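Alkylhalidase CmlS (Streptomyces venezuelae, PDB 3I3L) is a flavin-dependent halogenase of chloramphenicol biosynthesis that carries an FAD covalently bonded to an aspartate. Local coordinates at residues A27-G32 with V180-G185; A38-H43 with D136-R141; R54-R59 with V145-P150. All blocks are in the same frame, centred on the assembly; numbering follows the deposited sequence.

Contact 1 of 3, residues A27-G32 with V180-G185. With FAD (flavin-adenine dinucleotide), chain B.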
# COMPACT_ATOMS: atom_id res chain seq x y z
N ALA A 27 1.65 -6.35 -24.45
CA ALA A 27 0.42 -7.01 -24.09
C ALA A 27 0.19 -6.89 -22.57
O ALA A 27 1.14 -7.00 -21.77
CB ALA A 27 0.46 -8.50 -24.42
N ILE A 28 -1.07 -6.63 -22.20
CA ILE A 28 -1.42 -6.50 -20.83
C ILE A 28 -2.54 -7.43 -20.52
O ILE A 28 -3.62 -7.33 -21.09
CB ILE A 28 -1.83 -5.07 -20.45
CG1 ILE A 28 -0.63 -4.12 -20.52
CG2 ILE A 28 -2.34 -5.05 -18.96
CD1 ILE A 28 -1.14 -2.59 -20.24
N ILE A 29 -2.29 -8.35 -19.61
CA ILE A 29 -3.34 -9.30 -19.16
C ILE A 29 -4.12 -8.73 -17.99
O ILE A 29 -3.56 -8.56 -16.91
CB ILE A 29 -2.66 -10.63 -18.66
CG1 ILE A 29 -1.79 -11.24 -19.75
CG2 ILE A 29 -3.67 -11.65 -18.17
CD1 ILE A 29 -0.65 -12.16 -19.19
N GLY A 30 -5.43 -8.49 -18.18
CA GLY A 30 -6.30 -7.97 -17.16
C GLY A 30 -6.62 -6.49 -17.33
O GLY A 30 -5.75 -5.69 -17.57
N GLY A 31 -7.89 -6.13 -17.20
CA GLY A 31 -8.27 -4.72 -17.28
C GLY A 31 -8.80 -4.13 -15.99
O GLY A 31 -9.63 -3.20 -16.02
N GLY A 32 -8.38 -4.68 -14.83
CA GLY A 32 -8.71 -4.04 -13.53
C GLY A 32 -7.80 -2.82 -13.40
O GLY A 32 -7.14 -2.47 -14.35
N VAL A 180 5.23 -8.29 -21.76
CA VAL A 180 3.94 -8.60 -21.21
C VAL A 180 3.84 -8.11 -19.78
O VAL A 180 4.80 -8.21 -19.02
CB VAL A 180 3.60 -10.11 -21.30
CG1 VAL A 180 4.63 -10.98 -20.56
CG2 VAL A 180 2.16 -10.36 -20.77
N ILE A 181 2.69 -7.55 -19.41
CA ILE A 181 2.42 -7.25 -18.01
C ILE A 181 1.31 -8.19 -17.56
O ILE A 181 0.20 -8.18 -18.13
CB ILE A 181 1.95 -5.78 -17.78
CG1 ILE A 181 3.13 -4.81 -17.92
CG2 ILE A 181 1.25 -5.65 -16.37
CD1 ILE A 181 2.67 -3.40 -17.98
N ASP A 182 1.57 -8.98 -16.52
CA ASP A 182 0.44 -9.72 -15.89
C ASP A 182 -0.23 -8.84 -14.84
O ASP A 182 0.33 -8.56 -13.78
CB ASP A 182 0.90 -11.03 -15.27
CG ASP A 182 -0.26 -11.90 -14.76
OD1 ASP A 182 -1.44 -11.44 -14.80
OD2 ASP A 182 0.03 -13.04 -14.30
N ALA A 183 -1.44 -8.38 -15.15
CA ALA A 183 -2.22 -7.60 -14.20
C ALA A 183 -3.52 -8.36 -14.03
O ALA A 183 -4.60 -7.76 -13.90
CB ALA A 183 -2.46 -6.21 -14.75
N GLY A 184 -3.41 -9.68 -14.09
CA GLY A 184 -4.56 -10.55 -14.05
C GLY A 184 -5.12 -10.82 -12.66
O GLY A 184 -5.99 -11.72 -12.49
N GLY A 185 -4.64 -10.09 -11.64
CA GLY A 185 -5.20 -10.33 -10.29
C GLY A 185 -4.72 -11.62 -9.67
O GLY A 185 -3.78 -12.22 -10.16
PA FAD B . -8.16 -7.23 -10.09
O1A FAD B . -8.52 -8.62 -9.63
O2A FAD B . -8.96 -6.11 -9.52
O5B FAD B . -8.27 -7.19 -11.72
C5B FAD B . -7.73 -8.25 -12.49
C4B FAD B . -8.54 -8.48 -13.79
O4B FAD B . -7.85 -9.50 -14.55
C3B FAD B . -9.94 -8.99 -13.53
O3B FAD B . -10.87 -8.10 -14.07
C2B FAD B . -10.00 -10.34 -14.27
O2B FAD B . -11.19 -10.47 -14.98
C1B FAD B . -8.81 -10.29 -15.21
N9A FAD B . -8.17 -11.55 -15.56
C8A FAD B . -7.81 -12.56 -14.71
N7A FAD B . -7.21 -13.53 -15.44
C5A FAD B . -7.25 -13.20 -16.75
C6A FAD B . -6.80 -13.84 -17.89
N6A FAD B . -6.19 -15.01 -17.81
N1A FAD B . -6.95 -13.19 -19.09
C2A FAD B . -7.56 -11.97 -19.18
N3A FAD B . -7.99 -11.35 -18.05
C4A FAD B . -7.84 -11.95 -16.84
N1 FAD B . -8.24 -2.93 -1.97
C2 FAD B . -8.38 -1.58 -1.67
O2 FAD B . -7.64 -0.80 -2.25
N3 FAD B . -9.29 -1.15 -0.74
C4 FAD B . -10.09 -2.04 -0.08
O4 FAD B . -10.94 -1.60 0.76
C4X FAD B . -9.94 -3.40 -0.35
N5 FAD B . -10.74 -4.31 0.27
C5X FAD B . -10.66 -5.64 -0.08
C6 FAD B . -11.47 -6.59 0.57
C7 FAD B . -11.32 -7.92 0.27
C7M FAD B . -12.19 -8.96 0.93
C8 FAD B . -10.41 -8.29 -0.72
C8M FAD B . -10.29 -9.70 -1.14
C9 FAD B . -9.56 -7.36 -1.34
C9A FAD B . -9.72 -6.03 -1.00
N10 FAD B . -8.93 -5.13 -1.66
C10 FAD B . -9.00 -3.83 -1.31
C1' FAD B . -7.87 -5.70 -2.53
C2' FAD B . -8.02 -5.16 -3.94
O2' FAD B . -9.32 -5.34 -4.33
C3' FAD B . -7.06 -5.73 -4.95
O3' FAD B . -5.73 -5.46 -4.54
C4' FAD B . -7.27 -5.06 -6.35
O4' FAD B . -8.50 -5.42 -6.92
C5' FAD B . -6.19 -5.53 -7.31
O5' FAD B . -6.31 -4.89 -8.54
P FAD B . -5.75 -5.68 -9.79
O1P FAD B . -4.38 -6.23 -9.45
O2P FAD B . -5.91 -4.84 -11.05
O3P FAD B . -6.61 -7.05 -9.86
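Ile-29 and Ile-181 are tied backbone to backbone where strands 27-29 and 180-182 run parallel, 4.8 Å apart at their axes. The amide of Ile-29 bonds to Ile-181 O at 2.9 Å, and Ile-181 N reaches back to Ala-27 O at 2.9 Å, the alternation expected of a parallel pair. A third bond, from Ala-183 N to Ile-29 O, is more bent and less certain.

Among the apolar contacts, Ile-28 and Ile-181 lie side by side on one face, with Ile-28 CG1 4.1 Å from Ile-181 CB. On the other face Ile-29 CD1 touches Val-180 CG2 at 3.7 Å. With CG1 placed anti to the carbonyl carbon (chi1 -57°), Ile-29 leaves CG2 to meet the adenine of FAD, 3.7 Å from its N1A.

At the strand end Asp-182 OD1 takes the N-H of Gly-184 at 2.7 Å, an Asx turn, while OD2 is held by Ile-190 N. Gly-30 has to be bare, because a CB there would collide with Ala-183 O; its CA lies 3.4 Å from FAD O4B. Gly-30 and Gly-32 fit the GxGxxG turn of a Rossmann-type dinucleotide-binding fold.

Helix 33-44 packs on the Ile-28 and Ile-181 face, helix 189-194 touches Ile-29 and Val-180, and strands 48-52 and 310-312 flank the pair in the sheet.

Contact 2 of 3, residues A38-H43 with D136-R141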
# COMPACT_ATOMS: atom_id res chain seq x y z
N ALA A 38 -1.65 0.64 -15.96
CA ALA A 38 -0.42 0.28 -16.72
C ALA A 38 -0.55 0.74 -18.22
O ALA A 38 0.37 1.32 -18.76
CB ALA A 38 -0.19 -1.17 -16.68
N GLY A 39 -1.70 0.49 -18.83
CA GLY A 39 -1.91 0.82 -20.24
C GLY A 39 -1.94 2.33 -20.47
O GLY A 39 -1.24 2.82 -21.35
N LEU A 40 -2.70 3.05 -19.66
CA LEU A 40 -2.68 4.52 -19.69
C LEU A 40 -1.28 5.09 -19.52
O LEU A 40 -0.90 6.04 -20.21
CB LEU A 40 -3.57 5.11 -18.58
CG LEU A 40 -5.07 4.84 -18.70
CD1 LEU A 40 -5.77 5.16 -17.39
CD2 LEU A 40 -5.69 5.63 -19.90
N THR A 41 -0.49 4.53 -18.60
CA THR A 41 0.86 5.09 -18.40
C THR A 41 1.78 4.77 -19.58
O THR A 41 2.52 5.63 -20.02
CB THR A 41 1.46 4.62 -17.05
OG1 THR A 41 0.56 4.98 -16.02
CG2 THR A 41 2.82 5.27 -16.76
N LEU A 42 1.75 3.51 -20.06
CA LEU A 42 2.55 3.08 -21.21
C LEU A 42 2.17 3.87 -22.50
O LEU A 42 3.03 4.20 -23.28
CB LEU A 42 2.33 1.59 -21.49
CG LEU A 42 3.19 0.58 -20.77
CD1 LEU A 42 2.54 -0.84 -20.81
CD2 LEU A 42 4.66 0.60 -21.25
N HIS A 43 0.89 4.18 -22.69
CA HIS A 43 0.44 5.01 -23.81
C HIS A 43 0.99 6.44 -23.72
O HIS A 43 1.57 6.95 -24.68
CB HIS A 43 -1.07 5.03 -23.87
CG HIS A 43 -1.62 6.10 -24.74
ND1 HIS A 43 -1.87 5.89 -26.10
CD2 HIS A 43 -1.99 7.37 -24.47
CE1 HIS A 43 -2.35 7.01 -26.61
NE2 HIS A 43 -2.44 7.92 -25.65
N ASP A 136 -12.59 2.33 -20.10
CA ASP A 136 -13.18 3.16 -21.14
C ASP A 136 -12.31 4.36 -21.41
O ASP A 136 -12.15 4.77 -22.53
CB ASP A 136 -14.58 3.61 -20.70
CG ASP A 136 -15.59 2.50 -20.77
OD1 ASP A 136 -15.25 1.40 -21.24
OD2 ASP A 136 -16.75 2.70 -20.33
N GLU A 137 -11.73 4.94 -20.36
CA GLU A 137 -10.73 5.96 -20.62
C GLU A 137 -9.60 5.43 -21.52
O GLU A 137 -9.24 6.09 -22.51
CB GLU A 137 -10.22 6.60 -19.33
CG GLU A 137 -9.23 7.67 -19.59
CD GLU A 137 -9.84 8.83 -20.35
OE1 GLU A 137 -11.04 9.11 -20.11
OE2 GLU A 137 -9.10 9.47 -21.15
N ALA A 138 -9.09 4.23 -21.23
CA ALA A 138 -8.02 3.62 -22.04
C ALA A 138 -8.43 3.52 -23.52
O ALA A 138 -7.66 3.94 -24.42
CB ALA A 138 -7.59 2.24 -21.52
N ARG A 139 -9.65 3.00 -23.76
CA ARG A 139 -10.24 2.93 -25.10
C ARG A 139 -10.20 4.27 -25.82
O ARG A 139 -9.73 4.35 -26.94
CB ARG A 139 -11.71 2.45 -25.03
CG ARG A 139 -11.88 0.92 -25.04
CD ARG A 139 -13.35 0.56 -25.13
NE ARG A 139 -13.63 -0.76 -24.56
CZ ARG A 139 -13.63 -1.88 -25.26
NH1 ARG A 139 -13.38 -1.83 -26.56
NH2 ARG A 139 -13.87 -3.04 -24.67
N SER A 140 -10.71 5.31 -25.17
CA SER A 140 -10.79 6.66 -25.71
C SER A 140 -9.45 7.21 -26.10
O SER A 140 -9.40 8.22 -26.80
CB SER A 140 -11.36 7.62 -24.67
OG SER A 140 -12.74 7.36 -24.54
N ARG A 141 -8.36 6.63 -25.61
CA ARG A 141 -7.08 7.19 -25.98
C ARG A 141 -6.48 6.39 -27.13
O ARG A 141 -5.34 6.65 -27.57
CB ARG A 141 -6.15 7.33 -24.78
CG ARG A 141 -6.75 8.18 -23.69
CD ARG A 141 -5.89 8.30 -22.46
NE ARG A 141 -6.54 9.17 -21.45
CZ ARG A 141 -5.89 9.69 -20.40
NH1 ARG A 141 -4.61 9.41 -20.24
NH2 ARG A 141 -6.52 10.49 -19.53
O HOH W 1 -2.53 7.83 -21.55
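Leu-40 drives one methyl, CD2, into the angle between the backbone of helix 136-140 and the side chain of Arg-141. That methyl sits 3.7 Å from Ala-138 CA and equally close to Arg-141 CD, while Glu-137 CG and Ala-138 CB touch it less closely. The leucine and arginine chains cross at about a right angle, and CD2 also lies over one face of the guanidinium. The chain of Arg-141, extended from CG to NE (chi2 178°, chi3 179°), carries the guanidinium past that methyl.

Glu-137 and a water meet the guanidinium at its edge and help to fix its rotation. Glu-137, one helical turn earlier, bends at chi2 and offers OE2, which NE meets at 2.6 Å through the anti lone pair in a salt bridge lying close to the guanidinium plane. At NH1 a water accepts at 2.9 Å, and the same water donates to Leu-40 O, making a polar bridge between the segments.

Both helices belong to the FAD-binding domain: helix 33-44 follows the first strand of its Rossmann-type sheet, and helix 127-140 leads into edge strand 144-146. Leu-77 O gives Arg-141 NH2 a further acceptor, and Ile-143 packs against both His-43 and Ala-138.

The histidine stands further out, partly exposed. Its CG is anti to the backbone N (chi1 166°), which carries the imidazole across to Arg-141. There Arg-141 CB sits over one ring face in a CH-pi contact, 3.8 Å above the plane and displaced toward the rim, and His-43 CE1 approaches Arg-141 O at 3.2 Å.

Contact 3 of 3, residues R54-R59 with V145-P150. With FAD (flavin-adenine dinucleotide), chain B.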
# COMPACT_ATOMS: atom_id res chain seq x y z
N ARG A 54 -10.69 -10.90 -19.52
CA ARG A 54 -11.57 -12.09 -19.78
C ARG A 54 -13.06 -11.80 -19.57
O ARG A 54 -13.93 -12.51 -20.10
CB ARG A 54 -11.18 -13.26 -18.87
CG ARG A 54 -11.32 -12.92 -17.37
CD ARG A 54 -10.96 -14.07 -16.46
NE ARG A 54 -11.21 -13.71 -15.04
CZ ARG A 54 -10.81 -14.44 -14.00
NH1 ARG A 54 -10.11 -15.59 -14.21
NH2 ARG A 54 -11.06 -14.01 -12.74
N SER A 55 -13.39 -10.78 -18.78
CA SER A 55 -14.80 -10.55 -18.44
C SER A 55 -15.39 -9.50 -19.34
O SER A 55 -14.69 -8.85 -20.11
CB SER A 55 -14.96 -10.05 -16.99
OG SER A 55 -14.65 -11.05 -16.03
N ALA A 56 -16.69 -9.31 -19.21
CA ALA A 56 -17.37 -8.22 -19.81
C ALA A 56 -17.54 -7.21 -18.70
O ALA A 56 -17.90 -7.61 -17.58
CB ALA A 56 -18.77 -8.71 -20.28
N PHE A 57 -17.26 -5.92 -18.98
CA PHE A 57 -17.50 -4.87 -17.98
C PHE A 57 -18.85 -4.23 -18.25
O PHE A 57 -19.27 -4.11 -19.41
CB PHE A 57 -16.42 -3.79 -18.00
CG PHE A 57 -15.12 -4.21 -17.34
CD1 PHE A 57 -14.86 -5.55 -17.05
CD2 PHE A 57 -14.16 -3.26 -17.04
CE1 PHE A 57 -13.67 -5.94 -16.47
CE2 PHE A 57 -12.98 -3.63 -16.48
CZ PHE A 57 -12.72 -5.00 -16.17
N PRO A 58 -19.53 -3.78 -17.19
CA PRO A 58 -19.07 -3.81 -15.78
C PRO A 58 -19.18 -5.20 -15.18
O PRO A 58 -20.05 -5.98 -15.58
CB PRO A 58 -20.04 -2.87 -15.06
CG PRO A 58 -21.37 -3.00 -15.92
CD PRO A 58 -20.87 -3.17 -17.35
N ARG A 59 -18.28 -5.51 -14.23
CA ARG A 59 -18.39 -6.77 -13.50
C ARG A 59 -18.12 -6.46 -12.05
O ARG A 59 -17.26 -5.59 -11.77
CB ARG A 59 -17.44 -7.83 -14.06
CG ARG A 59 -15.96 -7.46 -14.09
CD ARG A 59 -15.23 -7.85 -12.77
NE ARG A 59 -13.84 -7.39 -12.87
CZ ARG A 59 -13.43 -6.17 -12.50
NH1 ARG A 59 -12.16 -5.82 -12.62
NH2 ARG A 59 -14.31 -5.29 -12.02
N VAL A 145 -8.49 -2.53 -26.65
CA VAL A 145 -9.00 -3.26 -25.51
C VAL A 145 -9.90 -4.38 -26.01
O VAL A 145 -10.83 -4.12 -26.74
CB VAL A 145 -9.79 -2.32 -24.50
CG1 VAL A 145 -10.57 -3.14 -23.47
CG2 VAL A 145 -8.87 -1.31 -23.80
N HIS A 146 -9.63 -5.62 -25.60
CA HIS A 146 -10.50 -6.73 -25.88
C HIS A 146 -11.11 -7.28 -24.59
O HIS A 146 -10.45 -8.01 -23.82
CB HIS A 146 -9.74 -7.88 -26.57
CG HIS A 146 -8.97 -7.47 -27.80
ND1 HIS A 146 -9.58 -6.86 -28.88
CD2 HIS A 146 -7.67 -7.64 -28.13
CE1 HIS A 146 -8.67 -6.66 -29.82
NE2 HIS A 146 -7.51 -7.12 -29.40
N GLU A 147 -12.39 -6.98 -24.37
CA GLU A 147 -13.15 -7.58 -23.30
C GLU A 147 -13.56 -8.97 -23.72
O GLU A 147 -13.45 -9.31 -24.89
CB GLU A 147 -14.37 -6.74 -22.94
CG GLU A 147 -14.03 -5.49 -22.15
CD GLU A 147 -15.22 -4.66 -21.84
OE1 GLU A 147 -16.28 -5.22 -21.48
OE2 GLU A 147 -15.10 -3.42 -21.93
N GLU A 148 -13.98 -9.78 -22.76
CA GLU A 148 -14.37 -11.16 -23.01
C GLU A 148 -13.33 -11.92 -23.84
O GLU A 148 -13.68 -12.71 -24.72
CB GLU A 148 -15.75 -11.24 -23.68
CG GLU A 148 -16.87 -10.57 -22.87
CD GLU A 148 -18.26 -10.70 -23.55
OE1 GLU A 148 -18.46 -10.18 -24.66
OE2 GLU A 148 -19.16 -11.32 -22.96
N THR A 149 -12.05 -11.71 -23.53
CA THR A 149 -10.95 -12.32 -24.29
C THR A 149 -9.90 -12.77 -23.25
O THR A 149 -8.95 -12.04 -22.99
CB THR A 149 -10.31 -11.28 -25.29
OG1 THR A 149 -11.30 -10.75 -26.16
CG2 THR A 149 -9.25 -11.92 -26.16
N PRO A 150 -10.11 -13.94 -22.62
CA PRO A 150 -9.19 -14.40 -21.64
C PRO A 150 -7.84 -14.79 -22.26
O PRO A 150 -7.80 -15.33 -23.36
CB PRO A 150 -9.87 -15.67 -21.08
CG PRO A 150 -10.85 -16.08 -22.09
CD PRO A 150 -11.29 -14.83 -22.73
PA FAD B . -8.16 -7.23 -10.09
O1A FAD B . -8.52 -8.62 -9.63
O2A FAD B . -8.96 -6.11 -9.52
O5B FAD B . -8.27 -7.19 -11.72
C5B FAD B . -7.73 -8.25 -12.49
C4B FAD B . -8.54 -8.48 -13.79
O4B FAD B . -7.85 -9.50 -14.55
C3B FAD B . -9.94 -8.99 -13.53
O3B FAD B . -10.87 -8.10 -14.07
C2B FAD B . -10.00 -10.34 -14.27
O2B FAD B . -11.19 -10.47 -14.98
C1B FAD B . -8.81 -10.29 -15.21
N9A FAD B . -8.17 -11.55 -15.56
C8A FAD B . -7.81 -12.56 -14.71
N7A FAD B . -7.21 -13.53 -15.44
C5A FAD B . -7.25 -13.20 -16.75
C6A FAD B . -6.80 -13.84 -17.89
N6A FAD B . -6.19 -15.01 -17.81
N1A FAD B . -6.95 -13.19 -19.09
C2A FAD B . -7.56 -11.97 -19.18
N3A FAD B . -7.99 -11.35 -18.05
C4A FAD B . -7.84 -11.95 -16.84
N1 FAD B . -8.24 -2.93 -1.97
C2 FAD B . -8.38 -1.58 -1.67
O2 FAD B . -7.64 -0.80 -2.25
N3 FAD B . -9.29 -1.15 -0.74
C4 FAD B . -10.09 -2.04 -0.08
O4 FAD B . -10.94 -1.60 0.76
C4X FAD B . -9.94 -3.40 -0.35
N5 FAD B . -10.74 -4.31 0.27
C5X FAD B . -10.66 -5.64 -0.08
C6 FAD B . -11.47 -6.59 0.57
C7 FAD B . -11.32 -7.92 0.27
C7M FAD B . -12.19 -8.96 0.93
C8 FAD B . -10.41 -8.29 -0.72
C8M FAD B . -10.29 -9.70 -1.14
C9 FAD B . -9.56 -7.36 -1.34
C9A FAD B . -9.72 -6.03 -1.00
N10 FAD B . -8.93 -5.13 -1.66
C10 FAD B . -9.00 -3.83 -1.31
C1' FAD B . -7.87 -5.70 -2.53
C2' FAD B . -8.02 -5.16 -3.94
O2' FAD B . -9.32 -5.34 -4.33
C3' FAD B . -7.06 -5.73 -4.95
O3' FAD B . -5.73 -5.46 -4.54
C4' FAD B . -7.27 -5.06 -6.35
O4' FAD B . -8.50 -5.42 -6.92
C5' FAD B . -6.19 -5.53 -7.31
O5' FAD B . -6.31 -4.89 -8.54
P FAD B . -5.75 -5.68 -9.79
O1P FAD B . -4.38 -6.23 -9.45
O2P FAD B . -5.91 -4.84 -11.05
O3P FAD B . -6.61 -7.05 -9.86
O HOH W 2 -17.15 -2.00 -20.95
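Glu-147 meets Ser-55 and Phe-57 just after edge strand 144-146 of the Rossmann-type sheet, where two loops come together beside the adenosine half of FAD. Its side chain, extended beyond CG (chi2 178°), brings OE1 to Phe-57 N at 2.8 Å. That N-H points almost straight at the oxygen (178°), arriving from above the carboxylate plane. OE2 turns to a water at 2.7 Å and to a salt bridge with Arg-139. An alanine here, with no carboxylate, would probably leave the Phe-57 N-H without its acceptor and Arg-139 without its salt-bridge mate.

Glu-148 follows with its N-H bonded to Ser-55 O at 2.9 Å. Its CA comes 3.2 Å from Arg-54 O in a CA-H...O contact, and its CG lies beside Ala-56 CB. Thr-149 bonds through OG1 back to Glu-147 O, a tie across the bend.

Pro-150 closes the segment with CB against Arg-54 CB at 3.5 Å; its CA also borders the adenine. From that footing Arg-54, which is seen to bind FAD, extends along the adenine; Arg-59, likewise an FAD-binding residue, reaches ribose O3B through NE and NH1. The Arg-54 guanidinium has FAD C8A over the centre of one face, 3.5 Å above its plane, while NE gives a hydrogen bond to FAD O2B at 3.2 Å.

Overall arrangement
Contact 1 is the buried core of the three, joining two neighbouring strands of the sheet through backbone bonds and aliphatic side chains. Contacts 2 and 3 are only partly buried and rely more on charged groups: a helix pair with a water bridge in one, two loops with a carboxylate-to-amide bond in the other. Ile-28 and Ile-181 of contact 1 pack on Ala-38 and Leu-42 of helix 33-44, whereas Leu-40 and His-43 of that helix serve contact 2. Arg-139 of 136-141 salt-bridges Glu-147 of 145-150, linking contacts 2 and 3. FAD touches contacts 1 and 3, while contact 2 stands back from it.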